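Local coordinates for DUF1893 domain-containing protein (Thermotoga maritima, PDB 1VK9) that is of unknown function but binds zinc and has a cytidine deaminase-like fold, at residues V71-A76 with L97-E102; F78-K83 with Y103-S108. All coordinates share one frame; numbering follows the deposited sequence.

Interaction 1 of 2, residues V71-A76 with L97-E102; sequences VGKAAA and LKLMNE. With ZN (zinc ion), chain B.
Ala76 and Leu99 sit at the middle of a helix-to-helix seam in a cytidine deaminase-like fold, a worked example of two successive beta-alpha-beta crossovers whose helices, 73-82 and 94-102, pack side by side on one sheet. The two segments bury about 198 Å² together, and no hydrogen bond crosses between them. The close part is centred on the methyl of Ala76, which points at the second helix. Its CB lies 4.2 Å from CD2 of Leu99 and 4.3 Å from CG of Met100, so a single small group is met by two neighbouring side chains of helix 94-102. Leu99 has CG anti to its own backbone nitrogen (chi1 -170°), and this carries CD2 across to the first helix. The CA-CB bond of Met100, a selenomethionine, does not aim at the first helix, but the chain beyond it comes nearer; it also touches Ile87 and Ile92 of the sheet and Phe107 of the next strand, where the seam meets the sheet. Ala96, one turn earlier, adds to this core against Ala76.

The Lys73 side is more open, and there the contact is thinner though no longer in distance. Lys73 lends only its aliphatic stem, with CG 4.1 Å from Leu99 CD2, and the two side chains cross at about a right angle. The ammonium end leaves the seam altogether, because NZ is hydrogen-bonded to the carbonyl oxygens of Leu132 and Met134. Gly72 occupies the N-cap position of this helix, and its O accepts the first-turn bond from Ala76 N. At the far end of 97-102 the solvent-exposed Glu102 reaches outward on an extended chain, and its carboxylate holds a zinc ion through both oxygens, OE1 at 2.2 Å and OE2 at 2.5 Å.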
ATOM      1  N   VAL A  71       0.757  -3.152   5.932  1.00 30.45           N
ATOM      2  CA  VAL A  71       0.762  -1.776   5.468  1.00 30.08           C
ATOM      3  C   VAL A  71       1.099  -0.810   6.601  1.00 31.88           C
ATOM      4  O   VAL A  71       0.283  -0.570   7.511  1.00 32.99           O
ATOM      5  CB  VAL A  71      -0.542  -1.410   4.727  1.00 29.71           C
ATOM      6  CG1 VAL A  71      -0.569   0.060   4.350  1.00 29.52           C
ATOM      7  CG2 VAL A  71      -0.643  -2.207   3.465  1.00 30.55           C
ATOM      8  N   GLY A  72       2.320  -0.282   6.553  1.00 31.78           N
ATOM      9  CA  GLY A  72       2.747   0.736   7.495  1.00 33.66           C
ATOM     10  C   GLY A  72       2.675   2.100   6.838  1.00 34.27           C
ATOM     11  O   GLY A  72       2.281   2.209   5.674  1.00 36.00           O
ATOM     12  N   LYS A  73       3.064   3.138   7.566  1.00 32.59           N
ATOM     13  CA  LYS A  73       3.091   4.491   7.006  1.00 31.86           C
ATOM     14  C   LYS A  73       3.945   4.605   5.731  1.00 32.30           C
ATOM     15  O   LYS A  73       3.563   5.284   4.758  1.00 30.02           O
ATOM     16  CB  LYS A  73       3.600   5.470   8.044  1.00 29.70           C
ATOM     17  CG  LYS A  73       2.928   6.780   8.014  1.00 26.75           C
ATOM     18  CD  LYS A  73       3.553   7.683   9.044  1.00 28.58           C
ATOM     19  CE  LYS A  73       3.182   9.085   8.750  1.00 20.16           C
ATOM     20  NZ  LYS A  73       2.992   9.820   9.980  1.00 33.69           N
ATOM     21  N   ALA A  74       5.102   3.945   5.742  1.00 32.59           N
ATOM     22  CA  ALA A  74       5.971   3.979   4.583  1.00 33.65           C
ATOM     23  C   ALA A  74       5.234   3.470   3.333  1.00 36.74           C
ATOM     24  O   ALA A  74       5.134   4.226   2.370  1.00 41.25           O
ATOM     25  CB  ALA A  74       7.217   3.229   4.835  1.00 32.54           C
ATOM     26  N   ALA A  75       4.668   2.250   3.367  1.00 34.70           N
ATOM     27  CA  ALA A  75       3.908   1.686   2.235  1.00 30.62           C
ATOM     28  C   ALA A  75       2.665   2.496   1.907  1.00 31.44           C
ATOM     29  O   ALA A  75       2.329   2.691   0.731  1.00 32.46           O
ATOM     30  CB  ALA A  75       3.527   0.250   2.496  1.00 28.05           C
ATOM     31  N   ALA A  76       1.964   2.965   2.939  1.00 31.17           N
ATOM     32  CA  ALA A  76       0.785   3.803   2.718  1.00 30.02           C
ATOM     33  C   ALA A  76       1.138   5.008   1.829  1.00 31.39           C
ATOM     34  O   ALA A  76       0.407   5.321   0.894  1.00 33.30           O
ATOM     35  CB  ALA A  76       0.193   4.254   4.028  1.00 27.92           C
ATOM     36  N   LEU A  97      -3.367   3.681   8.817  1.00 28.47           N
ATOM     37  CA  LEU A  97      -4.811   3.866   8.775  1.00 28.83           C
ATOM     38  C   LEU A  97      -5.169   5.351   8.889  1.00 28.87           C
ATOM     39  O   LEU A  97      -6.027   5.854   8.160  1.00 29.18           O
ATOM     40  CB  LEU A  97      -5.482   3.031   9.884  1.00 28.48           C
ATOM     41  CG  LEU A  97      -6.998   3.044  10.129  1.00 31.96           C
ATOM     42  CD1 LEU A  97      -7.381   1.781  10.869  1.00 37.33           C
ATOM     43  CD2 LEU A  97      -7.438   4.254  10.965  1.00 26.99           C
ATOM     44  N   LYS A  98      -4.499   6.049   9.801  1.00 28.99           N
ATOM     45  CA  LYS A  98      -4.791   7.454  10.087  1.00 30.43           C
ATOM     46  C   LYS A  98      -4.536   8.274   8.835  1.00 32.68           C
ATOM     47  O   LYS A  98      -5.309   9.187   8.511  1.00 34.22           O
ATOM     48  CB  LYS A  98      -3.866   7.958  11.189  1.00 28.96           C
ATOM     49  CG  LYS A  98      -4.532   8.315  12.458  1.00 35.02           C
ATOM     50  CD  LYS A  98      -4.279   7.279  13.527  1.00 41.04           C
ATOM     51  CE  LYS A  98      -3.817   7.927  14.821  1.00 50.92           C
ATOM     52  NZ  LYS A  98      -2.517   8.630  14.589  1.00 52.76           N
ATOM     53  N   LEU A  99      -3.453   7.915   8.134  1.00 33.36           N
ATOM     54  CA  LEU A  99      -2.983   8.629   6.955  1.00 33.18           C
ATOM     55  C   LEU A  99      -3.951   8.472   5.806  1.00 34.36           C
ATOM     56  O   LEU A  99      -4.327   9.457   5.163  1.00 36.25           O
ATOM     57  CB  LEU A  99      -1.598   8.149   6.528  1.00 31.93           C
ATOM     58  CG  LEU A  99      -0.879   8.958   5.445  1.00 28.63           C
ATOM     59  CD1 LEU A  99      -0.616  10.395   5.870  1.00 19.38           C
ATOM     60  CD2 LEU A  99       0.431   8.263   5.153  1.00 32.80           C
HETATM   61  N   MSE A 100      -4.358   7.233   5.560  1.00 32.27           N
HETATM   62  CA  MSE A 100      -5.265   6.951   4.465  1.00 32.54           C
HETATM   63  C   MSE A 100      -6.624   7.574   4.664  1.00 31.11           C
HETATM   64  O   MSE A 100      -7.229   7.994   3.684  1.00 31.00           O
HETATM   65  CB  MSE A 100      -5.377   5.455   4.262  1.00 35.98           C
HETATM   66  CG  MSE A 100      -4.016   4.864   4.162  1.00 46.90           C
HETATM   67 SE   MSE A 100      -3.821   3.561   2.789  1.00 72.58          SE
HETATM   68  CE  MSE A 100      -4.573   2.059   3.729  1.00 64.15           C
ATOM     69  N   ASN A 101      -7.091   7.663   5.915  1.00 27.95           N
ATOM     70  CA  ASN A 101      -8.284   8.442   6.174  1.00 29.13           C
ATOM     71  C   ASN A 101      -8.108   9.920   5.883  1.00 28.64           C
ATOM     72  O   ASN A 101      -8.996  10.534   5.330  1.00 28.93           O
ATOM     73  CB  ASN A 101      -8.842   8.227   7.581  1.00 32.22           C
ATOM     74  CG  ASN A 101      -9.396   6.820   7.773  1.00 41.59           C
ATOM     75  OD1 ASN A 101     -10.051   6.257   6.876  1.00 45.18           O
ATOM     76  ND2 ASN A 101      -9.096   6.219   8.929  1.00 52.25           N
ATOM     77  N   GLU A 102      -6.957  10.494   6.233  1.00 27.58           N
ATOM     78  CA  GLU A 102      -6.738  11.910   5.980  1.00 24.28           C
ATOM     79  C   GLU A 102      -6.857  12.162   4.464  1.00 25.49           C
ATOM     80  O   GLU A 102      -7.310  13.244   4.018  1.00 23.93           O
ATOM     81  CB  GLU A 102      -5.355  12.333   6.513  1.00 23.16           C
ATOM     82  CG  GLU A 102      -4.973  13.784   6.219  1.00 22.23           C
ATOM     83  CD  GLU A 102      -3.535  14.137   6.541  1.00 22.23           C
ATOM     84  OE1 GLU A 102      -2.735  13.243   6.836  1.00 27.45           O
ATOM     85  OE2 GLU A 102      -3.184  15.332   6.526  1.00 28.05           O
TER
HETATM   86 ZN    ZN B 140      -0.990  14.483   7.231  0.50 51.81          ZN

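Interaction 2 of 2, residues F78-K83 with Y103-S108; sequences FLLKMK and YGQSFS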
ATOM      1  N   PHE A  78       3.644   5.370  -0.395  1.00 31.97           N
ATOM      2  CA  PHE A  78       3.858   4.939  -1.773  1.00 30.90           C
ATOM      3  C   PHE A  78       2.514   4.646  -2.449  1.00 30.69           C
ATOM      4  O   PHE A  78       2.211   5.183  -3.526  1.00 30.47           O
ATOM      5  CB  PHE A  78       4.763   3.722  -1.814  1.00 29.68           C
ATOM      6  CG  PHE A  78       6.216   4.050  -1.672  1.00 29.64           C
ATOM      7  CD1 PHE A  78       6.953   4.488  -2.760  1.00 30.20           C
ATOM      8  CD2 PHE A  78       6.850   3.918  -0.459  1.00 24.68           C
ATOM      9  CE1 PHE A  78       8.287   4.796  -2.628  1.00 26.39           C
ATOM     10  CE2 PHE A  78       8.189   4.217  -0.328  1.00 26.63           C
ATOM     11  CZ  PHE A  78       8.903   4.663  -1.410  1.00 26.91           C
ATOM     12  N   LEU A  79       1.699   3.832  -1.786  1.00 29.15           N
ATOM     13  CA  LEU A  79       0.425   3.443  -2.338  1.00 28.88           C
ATOM     14  C   LEU A  79      -0.491   4.680  -2.553  1.00 29.19           C
ATOM     15  O   LEU A  79      -1.150   4.778  -3.594  1.00 29.79           O
ATOM     16  CB  LEU A  79      -0.207   2.345  -1.473  1.00 28.79           C
ATOM     17  CG  LEU A  79       0.538   0.993  -1.432  1.00 30.07           C
ATOM     18  CD1 LEU A  79      -0.085   0.016  -0.422  1.00 18.96           C
ATOM     19  CD2 LEU A  79       0.644   0.330  -2.810  1.00 12.69           C
ATOM     20  N   LEU A  80      -0.496   5.632  -1.612  1.00 26.10           N
ATOM     21  CA  LEU A  80      -1.330   6.834  -1.738  1.00 26.26           C
ATOM     22  C   LEU A  80      -0.968   7.612  -2.993  1.00 28.35           C
ATOM     23  O   LEU A  80      -1.852   8.067  -3.741  1.00 30.23           O
ATOM     24  CB  LEU A  80      -1.188   7.761  -0.534  1.00 23.32           C
ATOM     25  CG  LEU A  80      -2.043   7.460   0.701  1.00 28.90           C
ATOM     26  CD1 LEU A  80      -1.894   8.582   1.706  1.00 37.04           C
ATOM     27  CD2 LEU A  80      -3.496   7.269   0.368  1.00 22.22           C
ATOM     28  N   LYS A  81       0.332   7.748  -3.239  1.00 27.27           N
ATOM     29  CA  LYS A  81       0.781   8.484  -4.406  1.00 28.52           C
ATOM     30  C   LYS A  81       0.329   7.802  -5.701  1.00 30.02           C
ATOM     31  O   LYS A  81       0.047   8.478  -6.703  1.00 29.76           O
ATOM     32  CB  LYS A  81       2.296   8.703  -4.381  1.00 27.41           C
ATOM     33  CG  LYS A  81       2.867   9.388  -5.611  1.00 29.84           C
ATOM     34  CD  LYS A  81       2.336  10.825  -5.761  1.00 42.05           C
ATOM     35  CE  LYS A  81       3.436  11.881  -5.778  1.00 43.59           C
ATOM     36  NZ  LYS A  81       3.991  11.855  -7.120  1.00 35.29           N
HETATM   37  N   MSE A  82       0.214   6.477  -5.675  1.00 29.90           N
HETATM   38  CA  MSE A  82      -0.080   5.761  -6.909  1.00 31.01           C
HETATM   39  C   MSE A  82      -1.560   5.769  -7.246  1.00 30.55           C
HETATM   40  O   MSE A  82      -1.946   5.389  -8.348  1.00 31.43           O
HETATM   41  CB  MSE A  82       0.453   4.349  -6.841  1.00 31.05           C
HETATM   42  CG  MSE A  82       1.938   4.290  -7.032  1.00 42.67           C
HETATM   43 SE   MSE A  82       2.574   2.457  -7.028  1.00 65.60          SE
HETATM   44  CE  MSE A  82       2.587   2.198  -5.101  1.00 58.74           C
ATOM     45  N   LYS A  83      -2.379   6.200  -6.293  1.00 29.12           N
ATOM     46  CA  LYS A  83      -3.807   6.348  -6.515  1.00 29.31           C
ATOM     47  C   LYS A  83      -4.520   5.055  -6.976  1.00 30.15           C
ATOM     48  O   LYS A  83      -5.176   5.014  -8.023  1.00 31.41           O
ATOM     49  CB  LYS A  83      -4.043   7.518  -7.465  1.00 26.89           C
ATOM     50  CG  LYS A  83      -3.550   8.833  -6.868  1.00 30.90           C
ATOM     51  CD  LYS A  83      -4.129  10.076  -7.550  1.00 32.69           C
ATOM     52  CE  LYS A  83      -5.643  10.104  -7.432  1.00 40.05           C
ATOM     53  NZ  LYS A  83      -6.182  11.471  -7.281  1.00 40.53           N
ATOM     54  N   TYR A 103      -6.463  11.153   3.682  1.00 23.56           N
ATOM     55  CA  TYR A 103      -6.352  11.328   2.260  1.00 24.84           C
ATOM     56  C   TYR A 103      -7.564  10.814   1.522  1.00 26.67           C
ATOM     57  O   TYR A 103      -7.578  10.820   0.303  1.00 31.25           O
ATOM     58  CB  TYR A 103      -5.037  10.726   1.740  1.00 25.76           C
ATOM     59  CG  TYR A 103      -3.904  11.689   1.971  1.00 28.17           C
ATOM     60  CD1 TYR A 103      -3.302  11.793   3.227  1.00 28.31           C
ATOM     61  CD2 TYR A 103      -3.482  12.557   0.959  1.00 23.58           C
ATOM     62  CE1 TYR A 103      -2.284  12.714   3.458  1.00 29.93           C
ATOM     63  CE2 TYR A 103      -2.459  13.483   1.179  1.00 17.06           C
ATOM     64  CZ  TYR A 103      -1.875  13.556   2.426  1.00 22.00           C
ATOM     65  OH  TYR A 103      -0.884  14.457   2.660  1.00 25.98           O
ATOM     66  N   GLY A 104      -8.585  10.371   2.253  1.00 25.12           N
ATOM     67  CA  GLY A 104      -9.782   9.826   1.648  1.00 23.45           C
ATOM     68  C   GLY A 104      -9.526   8.683   0.682  1.00 25.83           C
ATOM     69  O   GLY A 104     -10.218   8.566  -0.316  1.00 30.11           O
ATOM     70  N   GLN A 105      -8.505   7.866   0.931  1.00 26.26           N
ATOM     71  CA  GLN A 105      -8.234   6.680   0.121  1.00 25.30           C
ATOM     72  C   GLN A 105      -9.160   5.555   0.585  1.00 28.37           C
ATOM     73  O   GLN A 105      -9.427   5.421   1.777  1.00 31.40           O
ATOM     74  CB  GLN A 105      -6.794   6.259   0.292  1.00 22.43           C
ATOM     75  CG  GLN A 105      -6.474   4.894  -0.213  1.00 23.93           C
ATOM     76  CD  GLN A 105      -6.356   4.832  -1.729  1.00 33.30           C
ATOM     77  OE1 GLN A 105      -5.703   5.668  -2.338  1.00 35.77           O
ATOM     78  NE2 GLN A 105      -6.982   3.833  -2.336  1.00 38.20           N
ATOM     79  N   SER A 106      -9.663   4.755  -0.349  1.00 31.02           N
ATOM     80  CA  SER A 106     -10.535   3.636  -0.001  1.00 28.47           C
ATOM     81  C   SER A 106      -9.684   2.438   0.361  1.00 29.23           C
ATOM     82  O   SER A 106      -8.781   2.055  -0.384  1.00 29.33           O
ATOM     83  CB  SER A 106     -11.444   3.294  -1.159  1.00 27.53           C
ATOM     84  OG  SER A 106     -11.981   2.015  -0.977  1.00 23.39           O
ATOM     85  N   PHE A 107      -9.942   1.857   1.524  1.00 29.72           N
ATOM     86  CA  PHE A 107      -9.093   0.758   1.968  1.00 30.68           C
ATOM     87  C   PHE A 107      -9.851  -0.144   2.948  1.00 29.54           C
ATOM     88  O   PHE A 107     -10.851   0.265   3.498  1.00 30.17           O
ATOM     89  CB  PHE A 107      -7.783   1.294   2.575  1.00 29.19           C
ATOM     90  CG  PHE A 107      -7.964   1.921   3.930  1.00 35.88           C
ATOM     91  CD1 PHE A 107      -8.333   3.265   4.042  1.00 37.07           C
ATOM     92  CD2 PHE A 107      -7.792   1.161   5.094  1.00 30.07           C
ATOM     93  CE1 PHE A 107      -8.531   3.853   5.298  1.00 43.96           C
ATOM     94  CE2 PHE A 107      -7.988   1.734   6.346  1.00 41.60           C
ATOM     95  CZ  PHE A 107      -8.358   3.094   6.456  1.00 39.86           C
ATOM     96  N   SER A 108      -9.379  -1.369   3.133  1.00 27.39           N
ATOM     97  CA  SER A 108      -9.989  -2.289   4.075  1.00 26.98           C
ATOM     98  C   SER A 108      -8.860  -3.076   4.698  1.00 27.07           C
ATOM     99  O   SER A 108      -7.764  -3.098   4.134  1.00 27.38           O
ATOM    100  CB  SER A 108     -10.997  -3.212   3.373  1.00 24.97           C
ATOM    101  OG  SER A 108     -10.384  -3.894   2.297  1.00 23.40           O
TER
HETATM  102  O   HOH W   1      -4.615   7.604  -3.424  1.00 52.27           O
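Leu80 and Gln105 mark the closest approach of the two backbones, with CA atoms 7.2 Å apart, where the last turns of helix 73-82 face the turn that leads from helix 94-102 into strand 107-109. The latter turn closes one beta-alpha-beta crossover of the cytidine deaminase-like fold. Gly104 ends its helix in a Schellman motif with positive phi (55°), and the chain then extends toward the strand; Lys83, also with positive phi, ends the other helix.

Leu80 meets two partners, mainly Tyr103 through CD1 and Gln105 through CD2. CD1 lies 3.7 Å from Tyr103 CG, oblique to the ring, and the two side chains cross at about a right angle. CD2 lies 3.5 Å from CB of Gln105, and the side chains of Leu80 and Gln105 run past each other in opposite directions. Tyr103 also rests on Pro137 of helix 137-145.

Gln105 adds a polar layer beside this apolar one. Its chain bends at chi2 (77°), and the terminal amide is used at both ends: OE1 accepts from a water that also donates to Leu80 O, while NE2 donates to Pro84 O and Ser106 O. A leucine in its place would probably leave those two carbonyls and the bridging water without their amide mates. The bond from NE2 to Ser106 O is nearly straight at 169° and 3.2 Å long, its acceptor lying almost in the plane of the Gln105 amide.

The two contacts are successive parts of one seam, with centres about 8 Å apart: interaction 1 uses the start of helix 73-82 and interaction 2 its end. Leu99 CG meets Leu80 CD1 at 3.9 Å, which makes the apolar layer continuous, and the probable hydrogen bond from Gln105 N to Met100 O, 3.0 Å long, ties the turn back to its helix. The zinc ion held by Glu102 lies at the outer edge of the seam, about 4 Å from the side chain of Tyr103. An unidentified ligand, hydrogen-bonded to Ala74 N and Ala75 N, sits at the N-terminal end of helix 73-82, about 4 Å from the Lys73 side chain and 11 Å from that of Leu80.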